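Local coordinates for protein transcriptional regulator, LacI family (Arthrobacter sp., PDB 4RKQ) that probably regulates transcription as a LacI-family regulator whose periplasmic-binding-protein-like core senses a sugar or related small molecule, at residues 202-207 / 233-238; 208-213 / 221-226; 167-172 / 179-184; 117-122 / 194-199. All blocks are in the same frame, centred on the assembly; numbering follows the deposited sequence. Where two conformers were deposited one is given.

Overall arrangement
All four contacts lie in one lobe of the periplasmic-binding-protein-like core, on the two faces of its sheet. Contacts 1 and 2 share helix 200-212 and have centres about 7 Å apart; Leu207 CD2 and Val223 CG2, 3.8 Å apart, join them. Contact 3 sits beside them at the sheet edge, its centre about 11 Å from that of contact 2, where Ala209 packs on Ala182. Contact 4 covers the other face, and its strand 194-197 pairs with strand 222-225 of contact 2. Past that strand, Asn199 ND2 is 3.0 Å from O1 of a 1,2-ethanediol molecule in the probable effector pocket, while contact 1 borders the second subunit.

Contact 1. Residues 202-207 / 233-238; sequences MAAGVL and ELLSPQ
On the outer side of helix 200-212, in the C-terminal lobe of a LacI-type core, the non-helical segment 233-238 lies over Ala204 and Leu207, one turn apart on the helix. Leu235 makes the part of the contact nearer Ala204. Its CD1 methyl reaches the helix between the two residues, 3.9 Å from Ala204 CB and 4.0 Å from Leu207 CD1. The Leu207 and Leu235 side chains cross obliquely, and the one methyl of Leu235 touches both helix residues.

Leu207 uses both branches. CG lies anti to the carbonyl carbon (chi1 -66°), and the two methyls part at the tip: CD1 turns to Leu235 and also meets the backbone carbonyl of Pro237, with CD1 to Pro237 O at 3.7 Å, while Leu207 CD2 lies 4.1 Å from Pro237 CG. The peptide bond before Pro237 is cis; the ring and the carbonyl of this residue both lie against Leu207.

The helix belongs to the beta-alpha-beta unit 194-197, 200-212, 222-225, and its inner face, through Ala203 and Val206, packs on the sheet strands. The outer face is also a subunit boundary: Leu234 of the second subunit packs on Ala204, and Lys208 NZ of that subunit is hydrogen-bonded to Leu235 O. No hydrogen bond links the two segments, whose grip is apolar apart from the methyl lying against Pro237 O. Farther along the loop, the backbone N of Gln238 is held by the carboxylate of Glu284.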
loop_
_atom_site.group_PDB
_atom_site.type_symbol
_atom_site.label_atom_id
_atom_site.label_comp_id
_atom_site.label_asym_id
_atom_site.label_seq_id
_atom_site.Cartn_x
_atom_site.Cartn_y
_atom_site.Cartn_z
ATOM N N MET A 202 -4.762 6.607 -10.084
ATOM C CA MET A 202 -4.709 7.358 -11.352
ATOM C C MET A 202 -4.866 8.863 -11.068
ATOM O O MET A 202 -4.191 9.676 -11.661
ATOM C CB MET A 202 -5.740 6.813 -12.364
ATOM C CG MET A 202 -5.438 5.375 -12.867
ATOM S SD MET A 202 -6.565 4.778 -14.142
ATOM C CE MET A 202 -5.778 5.482 -15.570
ATOM N N ALA A 203 -5.733 9.232 -10.120
ATOM C CA ALA A 203 -5.884 10.635 -9.771
ATOM C C ALA A 203 -4.608 11.280 -9.256
ATOM O O ALA A 203 -4.347 12.435 -9.556
ATOM C CB ALA A 203 -7.027 10.857 -8.780
ATOM N N ALA A 204 -3.795 10.544 -8.522
ATOM C CA ALA A 204 -2.517 11.082 -8.052
ATOM C C ALA A 204 -1.659 11.443 -9.234
ATOM O O ALA A 204 -0.935 12.437 -9.213
ATOM C CB ALA A 204 -1.812 10.082 -7.151
ATOM N N GLY A 205 -1.729 10.656 -10.291
ATOM C CA GLY A 205 -0.992 10.969 -11.496
ATOM C C GLY A 205 -1.533 12.227 -12.209
ATOM O O GLY A 205 -0.773 13.028 -12.774
ATOM N N VAL A 206 -2.849 12.374 -12.194
ATOM C CA VAL A 206 -3.512 13.512 -12.801
ATOM C C VAL A 206 -3.095 14.796 -12.088
ATOM O O VAL A 206 -2.778 15.798 -12.755
ATOM C CB VAL A 206 -5.052 13.350 -12.808
ATOM C CG1 VAL A 206 -5.748 14.624 -13.295
ATOM C CG2 VAL A 206 -5.441 12.200 -13.731
ATOM N N LEU A 207 -3.036 14.775 -10.757
ATOM C CA LEU A 207 -2.575 15.941 -10.020
ATOM C C LEU A 207 -1.204 16.373 -10.417
ATOM O O LEU A 207 -0.972 17.580 -10.552
ATOM C CB LEU A 207 -2.615 15.729 -8.514
ATOM C CG LEU A 207 -3.997 15.573 -7.889
ATOM C CD1 LEU A 207 -3.802 15.233 -6.430
ATOM C CD2 LEU A 207 -4.840 16.833 -8.027
ATOM N N GLU A 233 -5.041 11.688 1.630
ATOM C CA GLU A 233 -4.867 12.696 2.663
ATOM C C GLU A 233 -3.452 13.245 2.688
ATOM O O GLU A 233 -3.208 14.245 3.326
ATOM C CB GLU A 233 -5.227 12.108 4.031
ATOM C CG GLU A 233 -6.725 11.874 4.186
ATOM C CD GLU A 233 -7.127 11.232 5.512
ATOM O OE1 GLU A 233 -6.335 11.242 6.480
ATOM O OE2 GLU A 233 -8.258 10.715 5.578
ATOM N N LEU A 234 -2.521 12.572 2.006
ATOM C CA LEU A 234 -1.102 12.959 1.997
ATOM C C LEU A 234 -0.687 13.746 0.759
ATOM O O LEU A 234 0.320 14.428 0.770
ATOM C CB LEU A 234 -0.217 11.710 2.114
ATOM C CG LEU A 234 -0.564 10.859 3.364
ATOM C CD1 LEU A 234 0.349 9.662 3.464
ATOM C CD2 LEU A 234 -0.479 11.673 4.637
ATOM N N LEU A 235 -1.436 13.598 -0.325
ATOM C CA LEU A 235 -1.234 14.398 -1.521
ATOM C C LEU A 235 -1.464 15.885 -1.246
ATOM O O LEU A 235 -2.140 16.251 -0.286
ATOM C CB LEU A 235 -2.174 13.964 -2.624
ATOM C CG LEU A 235 -2.048 12.493 -3.046
ATOM C CD1 LEU A 235 -3.110 12.110 -4.053
ATOM C CD2 LEU A 235 -0.691 12.180 -3.619
ATOM N N SER A 236 -0.855 16.714 -2.080
ATOM C CA SER A 236 -1.107 18.150 -2.070
ATOM C C SER A 236 -1.442 18.602 -3.485
ATOM O O SER A 236 -0.599 18.504 -4.371
ATOM C CB SER A 236 0.118 18.902 -1.549
ATOM O OG SER A 236 -0.228 20.231 -1.223
ATOM N N PRO A 237 -2.684 19.071 -3.725
ATOM C CA PRO A 237 -3.773 19.160 -2.734
ATOM C C PRO A 237 -4.298 17.792 -2.341
ATOM O O PRO A 237 -4.135 16.834 -3.121
ATOM C CB PRO A 237 -4.868 19.901 -3.498
ATOM C CG PRO A 237 -4.634 19.524 -4.917
ATOM C CD PRO A 237 -3.142 19.355 -5.086
ATOM N N GLN A 238 -4.896 17.710 -1.165
ATOM C CA GLN A 238 -5.516 16.488 -0.734
ATOM C C GLN A 238 -6.690 16.175 -1.655
ATOM O O GLN A 238 -7.448 17.059 -2.066
ATOM C CB GLN A 238 -5.969 16.602 0.700
ATOM C CG GLN A 238 -4.842 16.783 1.691
ATOM C CD GLN A 238 -5.377 16.819 3.109
ATOM O OE1 GLN A 238 -4.908 17.566 3.958
ATOM N NE2 GLN A 238 -6.371 16.026 3.354
#

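Contact 2. Residues 208-213 / 221-226; sequences KALSGS and CAVIGM
This is a buried helix-to-strand packing contact inside a beta-alpha-beta unit, in which the last turn of helix 200-212 lies over the start of strand 222-225. The strand runs parallel to 194-197, the strand that leads into the helix, as in the Rossmann-like lobes of periplasmic binding proteins. Within 208-213, Leu210 is the residue that meets 221-226, and it spreads its two branches over two residues, Cys221 and Val223, whose side chains point to the same face of the sheet.

The CD2 branch of Leu210 lies against Cys221, 3.8 Å from Cys221 CB and 3.9 Å from Cys221 SG. With SG anti to the backbone N (chi1 -170°), the sulfur is turned along the leucine and also comes within 4.2 Å of Leu210 CD1. The other branch meets Val223, where the side chains run alongside one another, pointing opposite ways. Here Leu210 CD1 and Val223 CG2 are 3.4 Å apart, a close methyl-methyl approach, shorter than a normal carbon-carbon contact. Val223 is also covered by Ala203, Val206 and Leu207 of the same helix, and Leu210 packs further on Leu186 of helix 175-188.

The helix ends at Gly212, and Ser213 turns its side chain back over the final turn: OG donates to Ala209 O at 3.0 Å, with a C=O...donor angle of 150° and OG tilted 30° from the carbonyl plane.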
loop_
_atom_site.group_PDB
_atom_site.type_symbol
_atom_site.label_atom_id
_atom_site.label_comp_id
_atom_site.label_asym_id
_atom_site.label_seq_id
_atom_site.Cartn_x
_atom_site.Cartn_y
_atom_site.Cartn_z
ATOM N N LYS A 208 -0.294 15.410 -10.624
ATOM C CA LYS A 208 1.079 15.687 -11.058
ATOM C C LYS A 208 1.126 16.295 -12.471
ATOM O O LYS A 208 1.925 17.190 -12.757
ATOM C CB LYS A 208 1.929 14.396 -11.005
ATOM C CG LYS A 208 3.378 14.583 -10.583
ATOM C CD LYS A 208 3.626 14.123 -9.145
ATOM C CE LYS A 208 3.106 15.105 -8.096
ATOM N NZ LYS A 208 4.166 15.787 -7.300
ATOM N N ALA A 209 0.293 15.795 -13.387
ATOM C CA ALA A 209 0.224 16.390 -14.730
ATOM C C ALA A 209 -0.309 17.844 -14.658
ATOM O O ALA A 209 0.174 18.732 -15.363
ATOM C CB ALA A 209 -0.635 15.557 -15.696
ATOM N N LEU A 210 -1.346 18.073 -13.863
ATOM C CA LEU A 210 -1.879 19.413 -13.723
ATOM C C LEU A 210 -0.793 20.351 -13.143
ATOM O O LEU A 210 -0.599 21.456 -13.617
ATOM C CB LEU A 210 -3.130 19.395 -12.864
ATOM C CG LEU A 210 -4.342 18.781 -13.597
ATOM C CD1 LEU A 210 -5.429 18.371 -12.636
ATOM C CD2 LEU A 210 -4.917 19.810 -14.566
ATOM N N SER A 211 -0.055 19.885 -12.152
ATOM C CA SER A 211 0.997 20.690 -11.499
ATOM C C SER A 211 2.136 20.960 -12.515
ATOM O O SER A 211 2.553 22.086 -12.717
ATOM C CB SER A 211 1.515 19.939 -10.262
ATOM O OG SER A 211 2.459 20.700 -9.529
ATOM N N GLY A 212 2.564 19.919 -13.211
ATOM C CA GLY A 212 3.522 20.057 -14.311
ATOM C C GLY A 212 3.110 21.000 -15.427
ATOM O O GLY A 212 3.952 21.500 -16.154
ATOM N N SER A 213 1.815 21.210 -15.592
ATOM C CA SER A 213 1.282 22.029 -16.681
ATOM C C SER A 213 1.003 23.449 -16.222
ATOM O O SER A 213 0.465 24.240 -16.963
ATOM C CB SER A 213 -0.031 21.402 -17.192
ATOM O OG SER A 213 0.246 20.243 -17.948
ATOM N N CYS A 221 -8.418 23.726 -12.225
ATOM C CA CYS A 221 -9.002 22.401 -12.576
ATOM C C CYS A 221 -9.300 21.577 -11.304
ATOM O O CYS A 221 -8.488 21.512 -10.381
ATOM C CB CYS A 221 -8.082 21.665 -13.560
ATOM S SG CYS A 221 -8.793 20.151 -14.321
ATOM N N ALA A 222 -10.517 21.053 -11.214
ATOM C CA ALA A 222 -10.918 20.204 -10.130
ATOM C C ALA A 222 -10.513 18.750 -10.442
ATOM O O ALA A 222 -10.406 18.356 -11.598
ATOM C CB ALA A 222 -12.417 20.317 -9.919
ATOM N N VAL A 223 -10.276 17.958 -9.404
ATOM C CA VAL A 223 -9.959 16.543 -9.595
ATOM C C VAL A 223 -10.748 15.737 -8.565
ATOM O O VAL A 223 -10.806 16.103 -7.354
ATOM C CB VAL A 223 -8.449 16.245 -9.492
ATOM C CG1 VAL A 223 -8.147 14.749 -9.671
ATOM C CG2 VAL A 223 -7.648 17.033 -10.507
ATOM N N ILE A 224 -11.416 14.692 -9.056
ATOM C CA ILE A 224 -12.094 13.757 -8.202
ATOM C C ILE A 224 -11.668 12.313 -8.505
ATOM O O ILE A 224 -11.669 11.872 -9.643
ATOM C CB ILE A 224 -13.631 13.850 -8.323
ATOM C CG1 ILE A 224 -14.122 15.283 -8.062
ATOM C CG2 ILE A 224 -14.282 12.915 -7.306
ATOM C CD1 ILE A 224 -15.617 15.454 -8.223
ATOM N N GLY A 225 -11.314 11.575 -7.460
ATOM C CA GLY A 225 -10.967 10.170 -7.637
ATOM C C GLY A 225 -12.046 9.218 -7.166
ATOM O O GLY A 225 -13.208 9.581 -7.042
ATOM N N MET A 226 -11.637 7.981 -6.914
ATOM C CA MET A 226 -12.484 6.953 -6.349
ATOM C C MET A 226 -11.597 5.957 -5.580
ATOM O O MET A 226 -10.557 5.510 -6.075
ATOM C CB MET A 226 -13.321 6.226 -7.449
ATOM C CG MET A 226 -13.967 4.901 -6.998
ATOM S SD MET A 226 -15.188 4.212 -8.167
ATOM C CE MET A 226 -16.540 5.373 -7.971
#

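Contact 3. Residues 167-172 / 179-184; sequences SLIVAE and REAAAA
Ala181 of helix 175-188 sets its methyl against strand 166-171, and this one group carries nearly all of the contact. Its CB is 3.6 Å from Ala171 CB and 3.9 Å from Ile169 CG2; the two strand residues lie on the same face of the sheet, with one residue between them. That residue, Val170, turns its side chain away, leaving only its carbonyl near the helix, with Val170 O 4.1 Å from Ala181 CB. Of the Ile169 branches it is CG2, anti to the backbone N, that faces the helix, 4.0 Å from Ala181 O as well.

Small methyls allow a close approach at the Ala171 end of the contact, where the CA atoms of Ala171 and Ala181 are 6.1 Å apart. The short axes themselves approach to 8.2 Å at 148°, roughly antiparallel, as the chain turns back from the strand into the helix. Away from this line the packing thins out, and Glu180 and Ala184 lie on the solvent side. Strand 166-171 is an edge strand of the sheet within this chain, paired on one side with 131-136.

Ala182 is buried, but it faces Ala209 of helix 200-212 rather than the strand; Arg179 packs on that helix too and forms a salt bridge with Glu176. Between the two segments there is neither hydrogen bond nor ion pair, so their association rests on the fit of methyl groups.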
loop_
_atom_site.group_PDB
_atom_site.type_symbol
_atom_site.label_atom_id
_atom_site.label_comp_id
_atom_site.label_asym_id
_atom_site.label_seq_id
_atom_site.Cartn_x
_atom_site.Cartn_y
_atom_site.Cartn_z
ATOM N N SER A 167 -14.672 14.850 -22.522
ATOM C CA SER A 167 -13.758 14.023 -23.278
ATOM C C SER A 167 -13.369 12.785 -22.490
ATOM O O SER A 167 -13.333 12.826 -21.284
ATOM C CB SER A 167 -12.478 14.762 -23.584
ATOM O OG SER A 167 -12.751 15.984 -24.198
ATOM N N LEU A 168 -13.033 11.721 -23.202
ATOM C CA LEU A 168 -12.511 10.494 -22.622
ATOM C C LEU A 168 -11.011 10.341 -22.861
ATOM O O LEU A 168 -10.531 10.454 -23.986
ATOM C CB LEU A 168 -13.221 9.298 -23.229
ATOM C CG LEU A 168 -12.812 7.920 -22.692
ATOM C CD1 LEU A 168 -13.260 7.748 -21.249
ATOM C CD2 LEU A 168 -13.439 6.834 -23.583
ATOM N N ILE A 169 -10.290 10.042 -21.779
ATOM C CA ILE A 169 -8.864 9.687 -21.811
ATOM C C ILE A 169 -8.783 8.271 -21.263
ATOM O O ILE A 169 -9.552 7.911 -20.360
ATOM C CB ILE A 169 -8.028 10.586 -20.883
ATOM C CG1 ILE A 169 -8.398 12.052 -21.060
ATOM C CG2 ILE A 169 -6.525 10.379 -21.117
ATOM C CD1 ILE A 169 -7.888 12.899 -19.928
ATOM N N VAL A 170 -7.909 7.479 -21.861
ATOM C CA VAL A 170 -7.673 6.094 -21.451
ATOM C C VAL A 170 -6.186 5.943 -21.202
ATOM O O VAL A 170 -5.380 6.486 -21.920
ATOM C CB VAL A 170 -8.136 5.103 -22.526
ATOM C CG1 VAL A 170 -7.866 3.668 -22.103
ATOM C CG2 VAL A 170 -9.625 5.274 -22.780
ATOM N N ALA A 171 -5.837 5.273 -20.111
ATOM C CA ALA A 171 -4.454 4.978 -19.788
ATOM C C ALA A 171 -4.418 3.698 -18.939
ATOM O O ALA A 171 -5.429 3.302 -18.318
ATOM C CB ALA A 171 -3.834 6.152 -19.024
ATOM N N GLU A 172 -3.243 3.087 -18.883
ATOM C CA GLU A 172 -2.988 1.942 -18.008
ATOM C C GLU A 172 -3.134 2.396 -16.576
ATOM O O GLU A 172 -2.863 3.553 -16.266
ATOM C CB GLU A 172 -1.551 1.419 -18.245
ATOM C CG GLU A 172 -1.295 -0.030 -17.878
ATOM C CD GLU A 172 0.187 -0.310 -17.680
ATOM O OE1 GLU A 172 1.015 0.388 -18.302
ATOM O OE2 GLU A 172 0.535 -1.219 -16.894
ATOM N N ARG A 179 -0.391 10.061 -15.422
ATOM C CA ARG A 179 0.235 11.377 -15.535
ATOM C C ARG A 179 0.609 11.608 -16.986
ATOM O O ARG A 179 0.391 12.675 -17.525
ATOM C CB ARG A 179 1.498 11.502 -14.673
ATOM C CG ARG A 179 2.183 12.889 -14.710
ATOM C CD ARG A 179 3.667 12.796 -14.345
ATOM N NE ARG A 179 4.362 11.943 -15.322
ATOM C CZ ARG A 179 4.683 12.304 -16.560
ATOM N NH1 ARG A 179 4.414 13.517 -17.026
ATOM N NH2 ARG A 179 5.244 11.434 -17.355
ATOM N N GLU A 180 1.179 10.609 -17.623
ATOM C CA GLU A 180 1.586 10.799 -18.988
ATOM C C GLU A 180 0.372 11.034 -19.905
ATOM O O GLU A 180 0.409 11.905 -20.758
ATOM C CB GLU A 180 2.407 9.625 -19.456
ATOM C CG GLU A 180 2.896 9.764 -20.875
ATOM C CD GLU A 180 3.989 8.781 -21.175
ATOM O OE1 GLU A 180 3.747 7.566 -21.012
ATOM O OE2 GLU A 180 5.086 9.229 -21.558
ATOM N N ALA A 181 -0.707 10.289 -19.718
ATOM C CA ALA A 181 -1.889 10.462 -20.564
ATOM C C ALA A 181 -2.601 11.777 -20.285
ATOM O O ALA A 181 -3.124 12.413 -21.189
ATOM C CB ALA A 181 -2.837 9.297 -20.418
ATOM N N ALA A 182 -2.604 12.211 -19.045
ATOM C CA ALA A 182 -3.236 13.462 -18.675
ATOM C C ALA A 182 -2.438 14.640 -19.266
ATOM O O ALA A 182 -3.027 15.553 -19.823
ATOM C CB ALA A 182 -3.397 13.618 -17.170
ATOM N N ALA A 183 -1.111 14.602 -19.148
ATOM C CA ALA A 183 -0.232 15.660 -19.688
ATOM C C ALA A 183 -0.421 15.844 -21.190
ATOM O O ALA A 183 -0.491 16.988 -21.684
ATOM C CB ALA A 183 1.240 15.358 -19.359
ATOM N N ALA A 184 -0.519 14.736 -21.920
ATOM C CA ALA A 184 -0.683 14.765 -23.386
ATOM C C ALA A 184 -1.998 15.413 -23.752
ATOM O O ALA A 184 -2.063 16.281 -24.613
ATOM C CB ALA A 184 -0.621 13.367 -23.974
#

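Contact 4. Residues 117-122 / 194-199; sequences KVAVAQ and GILAFN. With EDO (1,2-ethanediol), chain F.
Leu196, on strand 194-197, points from the sheet into helix 112-125 and divides its tip between two consecutive helix residues. From CB the chain leads to CG, which lies anti to the carbonyl carbon (chi1 -63°), beside the backbone N; CB and CG carry the fork toward the helix, and the touching is done by the two methyls. CD2 meets the methyl of Ala119, with Leu196 CD2 to Ala119 CB at 3.9 Å, and CD1 meets the neighbouring valine, with Leu196 CD1 to Val120 CG2 at 3.8 Å. The Val120 and Leu196 side chains cross at about a right angle, and one methyl of each makes the contact. Val155 of helix 150-161 and Ile224 of the adjoining strand also pack on Leu196.

Beyond the strand the chain reaches Asn199, at the N-cap of helix 200-212. Its OD1 accepts a hydrogen bond from Met202 N, which fixes the carboxamide, and ND2 gives one to O1 of a 1,2-ethanediol molecule, at 3.0 Å with an N-H...acceptor angle of 145°. Asp227, Arg151 and Asn27 also bond to this diol, which probably comes from the crystallisation liquor.

A polar pocket at the carboxyl end of a parallel strand, with helices packed on both faces of the sheet, is the arrangement of the periplasmic-binding-protein fold, and the diol, held by such groups, is consistent with the effector site of a LacI-type regulator.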
loop_
_atom_site.group_PDB
_atom_site.type_symbol
_atom_site.label_atom_id
_atom_site.label_comp_id
_atom_site.label_asym_id
_atom_site.label_seq_id
_atom_site.Cartn_x
_atom_site.Cartn_y
_atom_site.Cartn_z
ATOM N N LYS A 117 -23.402 9.865 -10.593
ATOM C CA LYS A 117 -24.317 10.973 -10.392
ATOM C C LYS A 117 -23.772 11.921 -9.357
ATOM O O LYS A 117 -23.786 13.122 -9.552
ATOM C CB LYS A 117 -25.707 10.481 -9.979
ATOM C CG LYS A 117 -26.600 11.584 -9.421
ATOM C CD LYS A 117 -28.078 11.362 -9.718
ATOM C CE LYS A 117 -28.745 10.379 -8.770
ATOM N NZ LYS A 117 -29.051 10.971 -7.442
ATOM N N VAL A 118 -23.251 11.387 -8.263
ATOM C CA VAL A 118 -22.719 12.213 -7.200
ATOM C C VAL A 118 -21.465 12.976 -7.620
ATOM O O VAL A 118 -21.330 14.182 -7.348
ATOM C CB VAL A 118 -22.496 11.411 -5.916
ATOM C CG1 VAL A 118 -21.851 12.259 -4.841
ATOM C CG2 VAL A 118 -23.834 10.874 -5.406
ATOM N N ALA A 119 -20.568 12.303 -8.330
ATOM C CA ALA A 119 -19.272 12.905 -8.680
ATOM C C ALA A 119 -19.485 14.004 -9.724
ATOM O O ALA A 119 -18.950 15.091 -9.602
ATOM C CB ALA A 119 -18.320 11.853 -9.217
ATOM N N VAL A 120 -20.267 13.695 -10.745
ATOM C CA VAL A 120 -20.623 14.648 -11.790
ATOM C C VAL A 120 -21.364 15.872 -11.205
ATOM O O VAL A 120 -21.085 16.996 -11.585
ATOM C CB VAL A 120 -21.427 13.962 -12.910
ATOM C CG1 VAL A 120 -21.915 14.982 -13.932
ATOM C CG2 VAL A 120 -20.529 12.965 -13.637
ATOM N N ALA A 121 -22.235 15.648 -10.227
ATOM C CA ALA A 121 -22.964 16.737 -9.579
ATOM C C ALA A 121 -22.042 17.746 -8.966
ATOM O O ALA A 121 -22.331 18.944 -8.990
ATOM C CB ALA A 121 -23.903 16.204 -8.528
ATOM N N GLN A 122 -20.942 17.267 -8.395
ATOM C CA GLN A 122 -19.998 18.161 -7.761
ATOM C C GLN A 122 -19.386 19.064 -8.789
ATOM O O GLN A 122 -19.218 20.265 -8.551
ATOM C CB GLN A 122 -18.885 17.395 -7.024
ATOM C CG GLN A 122 -17.737 18.287 -6.559
ATOM C CD GLN A 122 -18.155 19.325 -5.524
ATOM O OE1 GLN A 122 -19.043 19.080 -4.709
ATOM N NE2 GLN A 122 -17.484 20.478 -5.536
ATOM N N GLY A 194 -12.240 20.184 -15.271
ATOM C CA GLY A 194 -12.630 19.181 -14.263
ATOM C C GLY A 194 -12.310 17.802 -14.749
ATOM O O GLY A 194 -12.621 17.490 -15.877
ATOM N N ILE A 195 -11.673 16.985 -13.902
ATOM C CA ILE A 195 -11.235 15.656 -14.285
ATOM C C ILE A 195 -11.683 14.624 -13.257
ATOM O O ILE A 195 -11.368 14.760 -12.069
ATOM C CB ILE A 195 -9.715 15.585 -14.453
ATOM C CG1 ILE A 195 -9.264 16.513 -15.597
ATOM C CG2 ILE A 195 -9.276 14.147 -14.737
ATOM C CD1 ILE A 195 -7.777 16.563 -15.813
ATOM N N LEU A 196 -12.413 13.606 -13.736
ATOM C CA LEU A 196 -12.839 12.453 -12.927
ATOM C C LEU A 196 -11.911 11.294 -13.285
ATOM O O LEU A 196 -11.731 11.001 -14.462
ATOM C CB LEU A 196 -14.283 12.033 -13.232
ATOM C CG LEU A 196 -15.381 13.057 -12.930
ATOM C CD1 LEU A 196 -16.715 12.536 -13.442
ATOM C CD2 LEU A 196 -15.481 13.376 -11.454
ATOM N N ALA A 197 -11.301 10.659 -12.285
ATOM C CA ALA A 197 -10.396 9.573 -12.563
ATOM C C ALA A 197 -10.996 8.268 -12.101
ATOM O O ALA A 197 -11.699 8.209 -11.110
ATOM C CB ALA A 197 -9.065 9.814 -11.884
ATOM N N PHE A 198 -10.679 7.229 -12.853
ATOM C CA PHE A 198 -11.083 5.862 -12.572
ATOM C C PHE A 198 -10.868 5.488 -11.103
ATOM O O PHE A 198 -11.716 4.870 -10.491
ATOM C CB PHE A 198 -10.285 4.922 -13.510
ATOM C CG PHE A 198 -10.534 3.490 -13.256
ATOM C CD1 PHE A 198 -11.631 2.855 -13.813
ATOM C CD2 PHE A 198 -9.687 2.763 -12.419
ATOM C CE1 PHE A 198 -11.885 1.510 -13.544
ATOM C CE2 PHE A 198 -9.943 1.413 -12.150
ATOM C CZ PHE A 198 -11.036 0.786 -12.713
ATOM N N ASN A 199 -9.703 5.831 -10.560
ATOM C CA ASN A 199 -9.475 5.664 -9.171
ATOM C C ASN A 199 -8.459 6.657 -8.644
ATOM O O ASN A 199 -7.850 7.428 -9.425
ATOM C CB ASN A 199 -9.028 4.203 -8.852
ATOM C CG ASN A 199 -7.737 3.804 -9.542
ATOM O OD1 ASN A 199 -6.987 4.631 -10.045
ATOM N ND2 ASN A 199 -7.471 2.502 -9.552
HETATM C C1 EDO F . -9.349 -0.384 -7.763
HETATM O O1 EDO F . -8.604 0.771 -7.334
HETATM C C2 EDO F . -10.643 -0.522 -6.992
HETATM O O2 EDO F . -11.437 0.611 -7.368
#